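Local coordinates for endonuclease IV (Thermus thermophilus, PDB 3AAM), which cleaves phosphodiester bonds at apurinic or apyrimidinic sites in DNA during repair, and also has 3'-5' exonuclease activity, at residues A49-F54 / A98-E103; Y72-G77 / V105-G110; C167-H172 / V202-D207; H219-Q224 / A257-V262. All blocks are in the same frame, centred on the assembly; numbering follows the deposited sequence.

Contact 1: A49-F54 / A98-E103; sequences AEVEAF and ALLGVE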
loop_
_atom_site.group_PDB
_atom_site.type_symbol
_atom_site.label_atom_id
_atom_site.label_comp_id
_atom_site.label_asym_id
_atom_site.label_seq_id
_atom_site.Cartn_x
_atom_site.Cartn_y
_atom_site.Cartn_z
ATOM N N ALA A 49 19.518 17.691 -1.036
ATOM C CA ALA A 49 19.620 17.898 0.402
ATOM C C ALA A 49 18.492 17.170 1.122
ATOM O O ALA A 49 18.705 16.586 2.183
ATOM C CB ALA A 49 19.574 19.384 0.724
ATOM N N GLU A 50 17.295 17.201 0.543
ATOM C CA GLU A 50 16.162 16.519 1.159
ATOM C C GLU A 50 16.374 15.009 1.078
ATOM O O GLU A 50 16.037 14.275 2.008
ATOM C CB GLU A 50 14.846 16.899 0.470
ATOM C CG GLU A 50 13.619 16.526 1.303
ATOM C CD GLU A 50 12.304 17.041 0.732
ATOM O OE1 GLU A 50 12.224 18.233 0.371
ATOM O OE2 GLU A 50 11.338 16.253 0.662
ATOM N N VAL A 51 16.934 14.544 -0.036
ATOM C CA VAL A 51 17.199 13.119 -0.202
ATOM C C VAL A 51 18.179 12.664 0.877
ATOM O O VAL A 51 17.977 11.634 1.523
ATOM C CB VAL A 51 17.812 12.818 -1.592
ATOM C CG1 VAL A 51 18.119 11.337 -1.719
ATOM C CG2 VAL A 51 16.852 13.250 -2.689
ATOM N N GLU A 52 19.242 13.443 1.074
ATOM C CA GLU A 52 20.254 13.123 2.075
ATOM C C GLU A 52 19.657 13.100 3.478
ATOM O O GLU A 52 19.969 12.219 4.277
ATOM C CB GLU A 52 21.393 14.149 2.010
ATOM C CG GLU A 52 22.643 13.819 2.832
ATOM C CD GLU A 52 22.476 14.053 4.326
ATOM O OE1 GLU A 52 21.878 15.081 4.712
ATOM O OE2 GLU A 52 22.958 13.216 5.119
ATOM N N ALA A 53 18.799 14.071 3.774
ATOM C CA ALA A 53 18.169 14.151 5.087
ATOM C C ALA A 53 17.260 12.952 5.344
ATOM O O ALA A 53 17.281 12.366 6.425
ATOM C CB ALA A 53 17.376 15.448 5.206
ATOM N N PHE A 54 16.470 12.589 4.340
ATOM C CA PHE A 54 15.552 11.459 4.444
ATOM C C PHE A 54 16.323 10.177 4.749
ATOM O O PHE A 54 16.013 9.461 5.702
ATOM C CB PHE A 54 14.785 11.293 3.130
ATOM C CG PHE A 54 13.778 10.176 3.148
ATOM C CD1 PHE A 54 12.488 10.393 3.617
ATOM C CD2 PHE A 54 14.127 8.905 2.714
ATOM C CE1 PHE A 54 11.559 9.357 3.652
ATOM C CE2 PHE A 54 13.207 7.862 2.746
ATOM C CZ PHE A 54 11.920 8.089 3.216
ATOM N N ALA A 98 13.260 5.521 -5.797
ATOM C CA ALA A 98 14.637 5.084 -6.012
ATOM C C ALA A 98 15.614 6.075 -5.387
ATOM O O ALA A 98 16.580 5.681 -4.735
ATOM C CB ALA A 98 14.921 4.932 -7.505
ATOM N N LEU A 99 15.360 7.363 -5.586
ATOM C CA LEU A 99 16.224 8.394 -5.028
ATOM C C LEU A 99 16.230 8.345 -3.506
ATOM O O LEU A 99 17.278 8.471 -2.871
ATOM C CB LEU A 99 15.765 9.779 -5.488
ATOM C CG LEU A 99 16.068 10.177 -6.932
ATOM C CD1 LEU A 99 15.362 11.480 -7.265
ATOM C CD2 LEU A 99 17.574 10.323 -7.110
ATOM N N LEU A 100 15.054 8.151 -2.922
ATOM C CA LEU A 100 14.929 8.107 -1.472
ATOM C C LEU A 100 15.366 6.794 -0.838
ATOM O O LEU A 100 15.567 6.729 0.369
ATOM C CB LEU A 100 13.485 8.409 -1.070
ATOM C CG LEU A 100 13.023 9.842 -1.352
ATOM C CD1 LEU A 100 11.531 9.972 -1.092
ATOM C CD2 LEU A 100 13.813 10.805 -0.471
ATOM N N GLY A 101 15.515 5.751 -1.646
ATOM C CA GLY A 101 15.905 4.463 -1.106
ATOM C C GLY A 101 14.703 3.720 -0.547
ATOM O O GLY A 101 14.850 2.804 0.263
ATOM N N VAL A 102 13.508 4.136 -0.963
ATOM C CA VAL A 102 12.266 3.499 -0.529
ATOM C C VAL A 102 12.124 2.219 -1.350
ATOM O O VAL A 102 12.132 2.263 -2.577
ATOM C CB VAL A 102 11.056 4.425 -0.774
ATOM C CG1 VAL A 102 9.758 3.673 -0.514
ATOM C CG2 VAL A 102 11.144 5.647 0.143
ATOM N N GLU A 103 11.983 1.083 -0.676
ATOM C CA GLU A 103 11.904 -0.193 -1.376
ATOM C C GLU A 103 10.608 -0.533 -2.100
ATOM O O GLU A 103 10.627 -1.341 -3.027
ATOM C CB GLU A 103 12.248 -1.338 -0.417
ATOM C CG GLU A 103 12.429 -2.685 -1.111
ATOM C CD GLU A 103 12.879 -3.779 -0.164
ATOM O OE1 GLU A 103 13.944 -3.621 0.469
ATOM O OE2 GLU A 103 12.169 -4.800 -0.053
#
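Leu99 O is gripped by one hydrogen bond, from Arg55 NE, and by one close carbon contact: Val51, its CG1 anti to the backbone N, pushes that methyl to 3.2 Å from Leu99 O, a tight fit. The meeting surfaces themselves are apolar, apart from the carbonyls of Leu99 and Leu100. Phe54 and Leu100 form the centre of the packing. With CG anti to the backbone N (chi1 -178°), the Phe54 ring reaches across and turns one edge to the carbonyl of Leu100, CD2 lying 3.5 Å from Leu100 O. The Leu100 side chain crosses the ring at about a right angle, and its CD2 approaches Phe54 CG to 3.7 Å. Farther along, Val102 CG2 comes obliquely to Phe54 CE2 at 4.0 Å. Gly101, with positive phi (82°), is the C-prime residue of a Schellman motif that ends helix 82-100, and the chain leaves the helix there, with Val102 next meeting the ring. In the barrel the contact joins two outer helices, 48-60 and 82-100; helix 15-26 touches Phe54 and Leu100 through Val16, and Val102 packs on Ala66 and Ile68 of strand 66-69.

Contact 2: Y72-G77 / V105-G110; sequences YLVNLG and VVVHPG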
loop_
_atom_site.group_PDB
_atom_site.type_symbol
_atom_site.label_atom_id
_atom_site.label_comp_id
_atom_site.label_asym_id
_atom_site.label_seq_id
_atom_site.Cartn_x
_atom_site.Cartn_y
_atom_site.Cartn_z
ATOM N N TYR A 72 -4.502 8.319 -6.151
ATOM C CA TYR A 72 -5.721 7.649 -6.570
ATOM C C TYR A 72 -6.021 8.072 -8.007
ATOM O O TYR A 72 -6.804 7.431 -8.707
ATOM C CB TYR A 72 -6.879 8.051 -5.650
ATOM C CG TYR A 72 -7.173 9.535 -5.661
ATOM C CD1 TYR A 72 -7.990 10.102 -6.640
ATOM C CD2 TYR A 72 -6.615 10.381 -4.703
ATOM C CE1 TYR A 72 -8.242 11.474 -6.663
ATOM C CE2 TYR A 72 -6.858 11.749 -4.717
ATOM C CZ TYR A 72 -7.672 12.291 -5.699
ATOM O OH TYR A 72 -7.918 13.646 -5.712
ATOM N N LEU A 73 -5.385 9.160 -8.436
ATOM C CA LEU A 73 -5.573 9.686 -9.782
ATOM C C LEU A 73 -5.074 8.716 -10.838
ATOM O O LEU A 73 -5.570 8.697 -11.962
ATOM C CB LEU A 73 -4.828 11.015 -9.949
ATOM C CG LEU A 73 -5.376 12.214 -9.180
ATOM C CD1 LEU A 73 -4.485 13.423 -9.431
ATOM C CD2 LEU A 73 -6.810 12.490 -9.616
ATOM N N VAL A 74 -4.084 7.914 -10.476
ATOM C CA VAL A 74 -3.515 6.965 -11.417
ATOM C C VAL A 74 -4.500 5.873 -11.816
ATOM O O VAL A 74 -5.044 5.171 -10.965
ATOM C CB VAL A 74 -2.246 6.307 -10.833
ATOM C CG1 VAL A 74 -1.679 5.299 -11.820
ATOM C CG2 VAL A 74 -1.213 7.375 -10.521
ATOM N N ASN A 75 -4.746 5.750 -13.116
ATOM C CA ASN A 75 -5.635 4.712 -13.626
ATOM C C ASN A 75 -4.953 4.018 -14.799
ATOM O O ASN A 75 -5.071 4.443 -15.949
ATOM C CB ASN A 75 -6.977 5.291 -14.078
ATOM C CG ASN A 75 -7.931 4.212 -14.567
ATOM O OD1 ASN A 75 -7.610 3.023 -14.532
ATOM N ND2 ASN A 75 -9.109 4.622 -15.024
ATOM N N LEU A 76 -4.236 2.944 -14.494
ATOM C CA LEU A 76 -3.513 2.192 -15.508
ATOM C C LEU A 76 -4.426 1.436 -16.468
ATOM O O LEU A 76 -3.948 0.843 -17.432
ATOM C CB LEU A 76 -2.554 1.210 -14.833
ATOM C CG LEU A 76 -1.541 1.840 -13.871
ATOM C CD1 LEU A 76 -0.802 0.728 -13.137
ATOM C CD2 LEU A 76 -0.570 2.742 -14.628
ATOM N N GLY A 77 -5.731 1.470 -16.212
ATOM C CA GLY A 77 -6.667 0.785 -17.088
ATOM C C GLY A 77 -7.355 1.716 -18.072
ATOM O O GLY A 77 -8.119 1.271 -18.928
ATOM N N VAL A 105 6.661 0.764 -3.886
ATOM C CA VAL A 105 5.712 1.744 -4.407
ATOM C C VAL A 105 4.448 0.916 -4.628
ATOM O O VAL A 105 4.502 -0.139 -5.256
ATOM C CB VAL A 105 6.162 2.353 -5.759
ATOM C CG1 VAL A 105 5.025 3.170 -6.370
ATOM C CG2 VAL A 105 7.377 3.234 -5.547
ATOM N N VAL A 106 3.320 1.375 -4.096
ATOM C CA VAL A 106 2.068 0.640 -4.239
ATOM C C VAL A 106 1.034 1.467 -4.993
ATOM O O VAL A 106 0.913 2.676 -4.781
ATOM C CB VAL A 106 1.523 0.219 -2.844
ATOM C CG1 VAL A 106 1.276 1.448 -1.982
ATOM C CG2 VAL A 106 0.258 -0.600 -2.999
ATOM N N VAL A 107 0.289 0.808 -5.875
ATOM C CA VAL A 107 -0.711 1.480 -6.691
ATOM C C VAL A 107 -1.946 0.616 -6.851
ATOM O O VAL A 107 -1.853 -0.609 -6.814
ATOM C CB VAL A 107 -0.132 1.774 -8.101
ATOM C CG1 VAL A 107 0.259 0.473 -8.781
ATOM C CG2 VAL A 107 -1.146 2.538 -8.945
ATOM N N HIS A 108 -3.110 1.241 -7.004
ATOM C CA HIS A 108 -4.303 0.443 -7.233
ATOM C C HIS A 108 -4.285 0.156 -8.739
ATOM O O HIS A 108 -3.772 0.954 -9.522
ATOM C CB HIS A 108 -5.583 1.173 -6.766
ATOM C CG HIS A 108 -5.831 2.499 -7.417
ATOM N ND1 HIS A 108 -6.915 3.287 -7.086
ATOM C CD2 HIS A 108 -5.152 3.180 -8.370
ATOM C CE1 HIS A 108 -6.891 4.394 -7.808
ATOM N NE2 HIS A 108 -5.832 4.352 -8.596
ATOM N N PRO A 109 -4.801 -1.009 -9.158
ATOM C CA PRO A 109 -4.834 -1.411 -10.569
ATOM C C PRO A 109 -5.518 -0.456 -11.534
ATOM O O PRO A 109 -5.036 -0.242 -12.650
ATOM C CB PRO A 109 -5.538 -2.766 -10.526
ATOM C CG PRO A 109 -5.177 -3.292 -9.191
ATOM C CD PRO A 109 -5.323 -2.087 -8.301
ATOM N N GLY A 110 -6.638 0.113 -11.105
ATOM C CA GLY A 110 -7.385 1.011 -11.964
ATOM C C GLY A 110 -8.614 0.294 -12.495
ATOM O O GLY A 110 -9.005 -0.749 -11.964
HETATM O O HOH W 1 -4.295 2.573 -11.637
#
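In this TIM barrel, strands 66-69 and 104-107 are parallel neighbours joined by a beta-alpha-beta crossover through helix 82-100, and here the loops that follow the two strands meet beside the metal site. Hydrogen bonding centres on Val74 O. His108 NE2 donates to it at 2.6 Å, a short but bent bond (138° at the hydrogen) that lies in the carbonyl plane and near the plane of the imidazole. The ring gets there with CG in the crowded position between the backbone N and the carbonyl carbon (chi1 58°), and its edge also brings CE1 to 3.2 Å from Tyr72 O. Water 1 donates a second bond to Val74 O, donates to His108 O at 2.7 Å and accepts from Leu76 N, so one molecule ties both loops together. NE2 is engaged as a donor, which helps to set the ring's rotation; between nearest atoms, the His108 side chain lies about 4 Å from a bound phosphate, probably from the crystallisation liquor, and about 7 Å from the manganese.

In the apolar packing, Val74 CG1 meets Val107 CG2 at 4.0 Å, the two side chains crossing at about a right angle, and Leu76 CD1 lies near Val107 CG1.

The last group is an Asx turn. Asn75 OD1 accepts from Gly77 N at 3.0 Å, the donor standing above the carbonyl plane, and also from Ser111 N. Gly110 passes so close that any CB would clash with this oxygen: Asn75 OD1 is 3.3 Å from Gly110 CA.

Contact 3: C167-H172 / V202-D207; sequences CLDTCH and VVHLND. With MN (manganese (II) ion), chain B.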
loop_
_atom_site.group_PDB
_atom_site.type_symbol
_atom_site.label_atom_id
_atom_site.label_comp_id
_atom_site.label_asym_id
_atom_site.label_seq_id
_atom_site.Cartn_x
_atom_site.Cartn_y
_atom_site.Cartn_z
ATOM N N CYS A 167 0.172 -6.141 -2.934
ATOM C CA CYS A 167 -0.145 -5.546 -1.647
ATOM C C CYS A 167 -1.577 -5.971 -1.346
ATOM O O CYS A 167 -2.496 -5.670 -2.104
ATOM C CB CYS A 167 -0.080 -4.017 -1.687
ATOM S SG CYS A 167 -0.751 -3.256 -0.173
ATOM N N LEU A 168 -1.764 -6.693 -0.251
ATOM C CA LEU A 168 -3.095 -7.127 0.134
ATOM C C LEU A 168 -3.785 -6.060 0.967
ATOM O O LEU A 168 -3.236 -5.608 1.972
ATOM C CB LEU A 168 -3.020 -8.407 0.965
ATOM C CG LEU A 168 -4.299 -8.743 1.740
ATOM C CD1 LEU A 168 -5.409 -9.134 0.763
ATOM C CD2 LEU A 168 -4.020 -9.863 2.729
ATOM N N ASP A 169 -4.972 -5.644 0.537
ATOM C CA ASP A 169 -5.750 -4.686 1.310
ATOM C C ASP A 169 -6.944 -5.486 1.820
ATOM O O ASP A 169 -7.763 -5.980 1.040
ATOM C CB ASP A 169 -6.222 -3.505 0.458
ATOM C CG ASP A 169 -6.963 -2.462 1.281
ATOM O OD1 ASP A 169 -7.952 -2.831 1.956
ATOM O OD2 ASP A 169 -6.559 -1.278 1.263
ATOM N N THR A 170 -7.022 -5.638 3.135
ATOM C CA THR A 170 -8.096 -6.401 3.758
ATOM C C THR A 170 -9.488 -5.795 3.582
ATOM O O THR A 170 -10.483 -6.523 3.533
ATOM C CB THR A 170 -7.808 -6.579 5.246
ATOM O OG1 THR A 170 -7.380 -5.324 5.789
ATOM C CG2 THR A 170 -6.709 -7.616 5.452
ATOM N N CYS A 171 -9.568 -4.471 3.502
ATOM C CA CYS A 171 -10.856 -3.807 3.312
ATOM C C CYS A 171 -11.336 -4.126 1.906
ATOM O O CYS A 171 -12.489 -4.513 1.701
ATOM C CB CYS A 171 -10.714 -2.289 3.473
ATOM S SG CYS A 171 -12.229 -1.349 3.120
ATOM N N HIS A 172 -10.444 -3.965 0.935
ATOM C CA HIS A 172 -10.785 -4.249 -0.455
ATOM C C HIS A 172 -11.219 -5.701 -0.620
ATOM O O HIS A 172 -12.208 -5.989 -1.296
ATOM C CB HIS A 172 -9.585 -3.986 -1.364
ATOM C CG HIS A 172 -9.167 -2.550 -1.417
ATOM N ND1 HIS A 172 -8.090 -2.121 -2.159
ATOM C CD2 HIS A 172 -9.675 -1.447 -0.817
ATOM C CE1 HIS A 172 -7.949 -0.815 -2.013
ATOM N NE2 HIS A 172 -8.898 -0.382 -1.204
ATOM N N VAL A 202 3.736 -6.235 1.586
ATOM C CA VAL A 202 3.026 -5.209 2.328
ATOM C C VAL A 202 1.534 -5.481 2.386
ATOM O O VAL A 202 0.929 -5.917 1.406
ATOM C CB VAL A 202 3.240 -3.814 1.687
ATOM C CG1 VAL A 202 2.500 -2.755 2.487
ATOM C CG2 VAL A 202 4.726 -3.494 1.610
ATOM N N VAL A 203 0.952 -5.217 3.549
ATOM C CA VAL A 203 -0.472 -5.400 3.751
ATOM C C VAL A 203 -1.095 -4.079 4.190
ATOM O O VAL A 203 -0.595 -3.432 5.114
ATOM C CB VAL A 203 -0.763 -6.442 4.866
ATOM C CG1 VAL A 203 -2.270 -6.505 5.132
ATOM C CG2 VAL A 203 -0.230 -7.814 4.468
ATOM N N HIS A 204 -2.150 -3.654 3.502
ATOM C CA HIS A 204 -2.869 -2.450 3.917
ATOM C C HIS A 204 -3.964 -3.051 4.795
ATOM O O HIS A 204 -4.986 -3.536 4.297
ATOM C CB HIS A 204 -3.478 -1.710 2.720
ATOM C CG HIS A 204 -2.494 -0.887 1.946
ATOM N ND1 HIS A 204 -1.339 -0.378 2.503
ATOM C CD2 HIS A 204 -2.518 -0.448 0.665
ATOM C CE1 HIS A 204 -0.695 0.338 1.597
ATOM N NE2 HIS A 204 -1.390 0.313 0.473
ATOM N N LEU A 205 -3.714 -3.044 6.103
ATOM C CA LEU A 205 -4.605 -3.632 7.094
ATOM C C LEU A 205 -5.753 -2.711 7.482
ATOM O O LEU A 205 -5.907 -2.332 8.642
ATOM C CB LEU A 205 -3.794 -4.020 8.336
ATOM C CG LEU A 205 -4.405 -5.059 9.280
ATOM C CD1 LEU A 205 -4.411 -6.432 8.608
ATOM C CD2 LEU A 205 -3.599 -5.109 10.565
ATOM N N ASN A 206 -6.558 -2.362 6.490
ATOM C CA ASN A 206 -7.707 -1.490 6.683
ATOM C C ASN A 206 -8.955 -2.255 7.106
ATOM O O ASN A 206 -9.225 -3.335 6.583
ATOM C CB ASN A 206 -8.021 -0.761 5.372
ATOM C CG ASN A 206 -6.909 0.165 4.939
ATOM O OD1 ASN A 206 -6.488 0.158 3.779
ATOM N ND2 ASN A 206 -6.429 0.972 5.866
ATOM N N ASP A 207 -9.710 -1.714 8.057
ATOM C CA ASP A 207 -10.953 -2.374 8.415
ATOM C C ASP A 207 -11.921 -1.799 7.382
ATOM O O ASP A 207 -11.554 -0.898 6.624
ATOM C CB ASP A 207 -11.412 -2.045 9.835
ATOM C CG ASP A 207 -12.416 -3.064 10.365
ATOM O OD1 ASP A 207 -13.181 -3.628 9.548
ATOM O OD2 ASP A 207 -12.453 -3.299 11.594
HETATM MN MN MN B . -9.315 1.712 -0.513
HETATM O O HOH W 2 -9.984 4.132 -0.489
#
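His204 N donates to Leu168 O at 2.7 Å, and Thr170 N carries the parallel strand pairing onward to His204 O at 3.1 Å. Past the end of strand 165-169, Thr170 OG1 donates to Asn206 O at 2.8 Å, from above that carbonyl's plane. Asp169 is the N-cap of helix 170-176: with CG anti to its backbone N (chi1 -177°), its OD1 takes a nearly straight bond from His172 N (2.9 Å, 166°) and a weak one from Cys171 N. The same carboxylate lies flat against the metal-binding imidazole, Asp169 CG 3.4 Å above the centre of one face of the His172 ring. An alanine here in place of the aspartate would remove the cap, and would probably loosen both the first turn of the helix and the placing of His172. Farther out, Cys167 SG sits over one face of the His204 ring, 3.6 Å from its centroid, while Cys171 CB packs on Asn206 CB at 3.6 Å. His172 NE2 binds the manganese at 2.2 Å, alongside Asp217 and His219. Since ND1 of that ring is hydrogen-bonded to Asn140 O, the imidazole probably carries its proton there and offers NE2 to the metal, and the nearby Asp169 carboxylate may make it a stronger ligand.

Contact 4: H219-Q224 / A257-V262; sequences HAHLLQ and AWNLRV. With MN (manganese (II) ion), chain B.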
loop_
_atom_site.group_PDB
_atom_site.type_symbol
_atom_site.label_atom_id
_atom_site.label_comp_id
_atom_site.label_asym_id
_atom_site.label_seq_id
_atom_site.Cartn_x
_atom_site.Cartn_y
_atom_site.Cartn_z
ATOM N N HIS A 219 -12.454 2.664 4.153
ATOM C CA HIS A 219 -11.602 2.217 5.255
ATOM C C HIS A 219 -12.127 2.646 6.620
ATOM O O HIS A 219 -12.777 3.682 6.751
ATOM C CB HIS A 219 -10.182 2.772 5.119
ATOM C CG HIS A 219 -9.541 2.524 3.788
ATOM N ND1 HIS A 219 -8.305 3.040 3.461
ATOM C CD2 HIS A 219 -9.965 1.845 2.697
ATOM C CE1 HIS A 219 -7.996 2.691 2.226
ATOM N NE2 HIS A 219 -8.988 1.967 1.739
ATOM N N ALA A 220 -11.825 1.835 7.628
ATOM C CA ALA A 220 -12.208 2.115 9.003
ATOM C C ALA A 220 -11.018 1.788 9.900
ATOM O O ALA A 220 -10.208 0.916 9.571
ATOM C CB ALA A 220 -13.409 1.268 9.406
ATOM N N HIS A 221 -10.913 2.500 11.019
ATOM C CA HIS A 221 -9.837 2.281 11.983
ATOM C C HIS A 221 -9.920 0.856 12.525
ATOM O O HIS A 221 -10.944 0.183 12.382
ATOM C CB HIS A 221 -9.961 3.253 13.161
ATOM C CG HIS A 221 -9.855 4.696 12.781
ATOM N ND1 HIS A 221 -8.750 5.222 12.148
ATOM C CD2 HIS A 221 -10.709 5.730 12.966
ATOM C CE1 HIS A 221 -8.926 6.518 11.960
ATOM N NE2 HIS A 221 -10.109 6.852 12.446
ATOM N N LEU A 222 -8.844 0.399 13.156
ATOM C CA LEU A 222 -8.831 -0.939 13.728
ATOM C C LEU A 222 -9.954 -1.068 14.754
ATOM O O LEU A 222 -10.190 -0.159 15.551
ATOM C CB LEU A 222 -7.475 -1.218 14.378
ATOM C CG LEU A 222 -6.286 -1.092 13.421
ATOM C CD1 LEU A 222 -4.995 -1.327 14.185
ATOM C CD2 LEU A 222 -6.424 -2.084 12.275
ATOM N N LEU A 223 -10.648 -2.202 14.706
ATOM C CA LEU A 223 -11.772 -2.507 15.595
ATOM C C LEU A 223 -13.005 -1.630 15.385
ATOM O O LEU A 223 -13.994 -1.780 16.101
ATOM C CB LEU A 223 -11.344 -2.431 17.067
ATOM C CG LEU A 223 -10.288 -3.439 17.536
ATOM C CD1 LEU A 223 -10.147 -3.361 19.057
ATOM C CD2 LEU A 223 -10.690 -4.845 17.122
ATOM N N GLN A 224 -12.965 -0.733 14.402
ATOM C CA GLN A 224 -14.103 0.149 14.154
ATOM C C GLN A 224 -14.904 -0.186 12.898
ATOM O O GLN A 224 -15.843 0.530 12.542
ATOM C CB GLN A 224 -13.634 1.604 14.092
ATOM C CG GLN A 224 -13.139 2.141 15.425
ATOM C CD GLN A 224 -12.807 3.615 15.371
ATOM O OE1 GLN A 224 -13.305 4.340 14.507
ATOM N NE2 GLN A 224 -11.983 4.076 16.306
ATOM N N ALA A 257 -3.671 7.404 18.589
ATOM C CA ALA A 257 -3.562 6.729 19.882
ATOM C C ALA A 257 -4.377 5.445 19.897
ATOM O O ALA A 257 -3.913 4.416 20.392
ATOM C CB ALA A 257 -4.022 7.657 21.008
ATOM N N TRP A 258 -5.593 5.514 19.366
ATOM C CA TRP A 258 -6.482 4.355 19.298
ATOM C C TRP A 258 -5.836 3.235 18.486
ATOM O O TRP A 258 -5.691 2.104 18.957
ATOM C CB TRP A 258 -7.819 4.764 18.656
ATOM C CG TRP A 258 -8.781 3.624 18.388
ATOM C CD1 TRP A 258 -8.646 2.635 17.451
ATOM C CD2 TRP A 258 -10.024 3.370 19.058
ATOM N NE1 TRP A 258 -9.724 1.784 17.498
ATOM C CE2 TRP A 258 -10.583 2.209 18.476
ATOM C CE3 TRP A 258 -10.719 4.008 20.097
ATOM C CZ2 TRP A 258 -11.804 1.672 18.897
ATOM C CZ3 TRP A 258 -11.932 3.470 20.515
ATOM C CH2 TRP A 258 -12.461 2.314 19.915
ATOM N N ASN A 259 -5.444 3.553 17.262
ATOM C CA ASN A 259 -4.840 2.556 16.397
ATOM C C ASN A 259 -3.540 1.977 16.932
ATOM O O ASN A 259 -3.305 0.779 16.811
ATOM C CB ASN A 259 -4.643 3.151 15.004
ATOM C CG ASN A 259 -5.963 3.405 14.301
ATOM O OD1 ASN A 259 -6.181 4.468 13.715
ATOM N ND2 ASN A 259 -6.856 2.421 14.352
ATOM N N LEU A 260 -2.685 2.811 17.517
ATOM C CA LEU A 260 -1.428 2.309 18.058
ATOM C C LEU A 260 -1.673 1.382 19.246
ATOM O O LEU A 260 -0.984 0.375 19.413
ATOM C CB LEU A 260 -0.513 3.469 18.465
ATOM C CG LEU A 260 0.063 4.261 17.288
ATOM C CD1 LEU A 260 0.836 5.463 17.797
ATOM C CD2 LEU A 260 0.963 3.355 16.455
ATOM N N ARG A 261 -2.661 1.712 20.071
ATOM C CA ARG A 261 -2.970 0.870 21.217
ATOM C C ARG A 261 -3.462 -0.500 20.749
ATOM O O ARG A 261 -3.135 -1.518 21.353
ATOM C CB ARG A 261 -3.998 1.566 22.118
ATOM C CG ARG A 261 -3.353 2.607 23.046
ATOM C CD ARG A 261 -4.357 3.635 23.541
ATOM N NE ARG A 261 -5.498 3.011 24.205
ATOM C CZ ARG A 261 -5.524 2.640 25.481
ATOM N NH1 ARG A 261 -4.468 2.828 26.260
ATOM N NH2 ARG A 261 -6.615 2.075 25.978
ATOM N N VAL A 262 -4.223 -0.536 19.659
ATOM C CA VAL A 262 -4.703 -1.816 19.146
ATOM C C VAL A 262 -3.549 -2.608 18.502
ATOM O O VAL A 262 -3.389 -3.797 18.765
ATOM C CB VAL A 262 -5.853 -1.610 18.140
ATOM C CG1 VAL A 262 -6.307 -2.959 17.584
ATOM C CG2 VAL A 262 -7.023 -0.917 18.839
HETATM MN MN MN B . -9.315 1.712 -0.513
HETATM O O HOH W 2 -9.984 4.132 -0.489
#
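In the TIM barrel, the loop after strand 219-220 packs on helix 253-267, the last helix of the chain. Trp258 makes the firmest link: its NE1 donates to Leu222 O at 2.8 Å, nearly straight (166°), with the oxygen close to the indole plane and the nitrogen in the carbonyl plane. Gln224 comes at the same indole from above, its extended chain putting NE2 3.2 Å from Trp258 CE2 over one face, the amide almost perpendicular to the ring (85°). Both partners of the indole belong to a type II beta turn, His221 to Gln224, with Leu223 at positive phi, closed by Gln224 N bonding to His221 O. The apolar side falls to Val262, whose CG1 touches Leu222 CB at 3.8 Å and whose CG2 touches Leu223 CD1 at 4.0 Å. ND1 of His221 is hydrogen-bonded to Thr249 OG1. The side chain of buried Asn259 packs against His221 CB and the backbone N of Leu222. An alanine here in place of the asparagine would take this polar group away and would probably leave the turn less firmly seated on the helix. At the strand end of the segment, His219 NE2 binds the manganese at 2.3 Å.

All four contacts belong to one TIM barrel. Contacts 1 and 2 alternate along the chain, with helix 82-100 leading from contact 1 into strand 104-107 of contact 2, although their centres lie 23 Å apart; contacts 3 and 4 then follow in series. Contact 1 sits on the outer helical layer, farthest from contact 4 at 30 Å between centres. Contacts 2, 3 and 4 all reach the same sheet: Val106 packs on Cys167 and His204, and strands 202-208 and 219-220 are antiparallel neighbours. Contacts 3 and 4, centres 14 Å apart, share the manganese and water 2; with His172 on helix 170-176 and His219 on strand 219-220, the metal ties two parts of the barrel together.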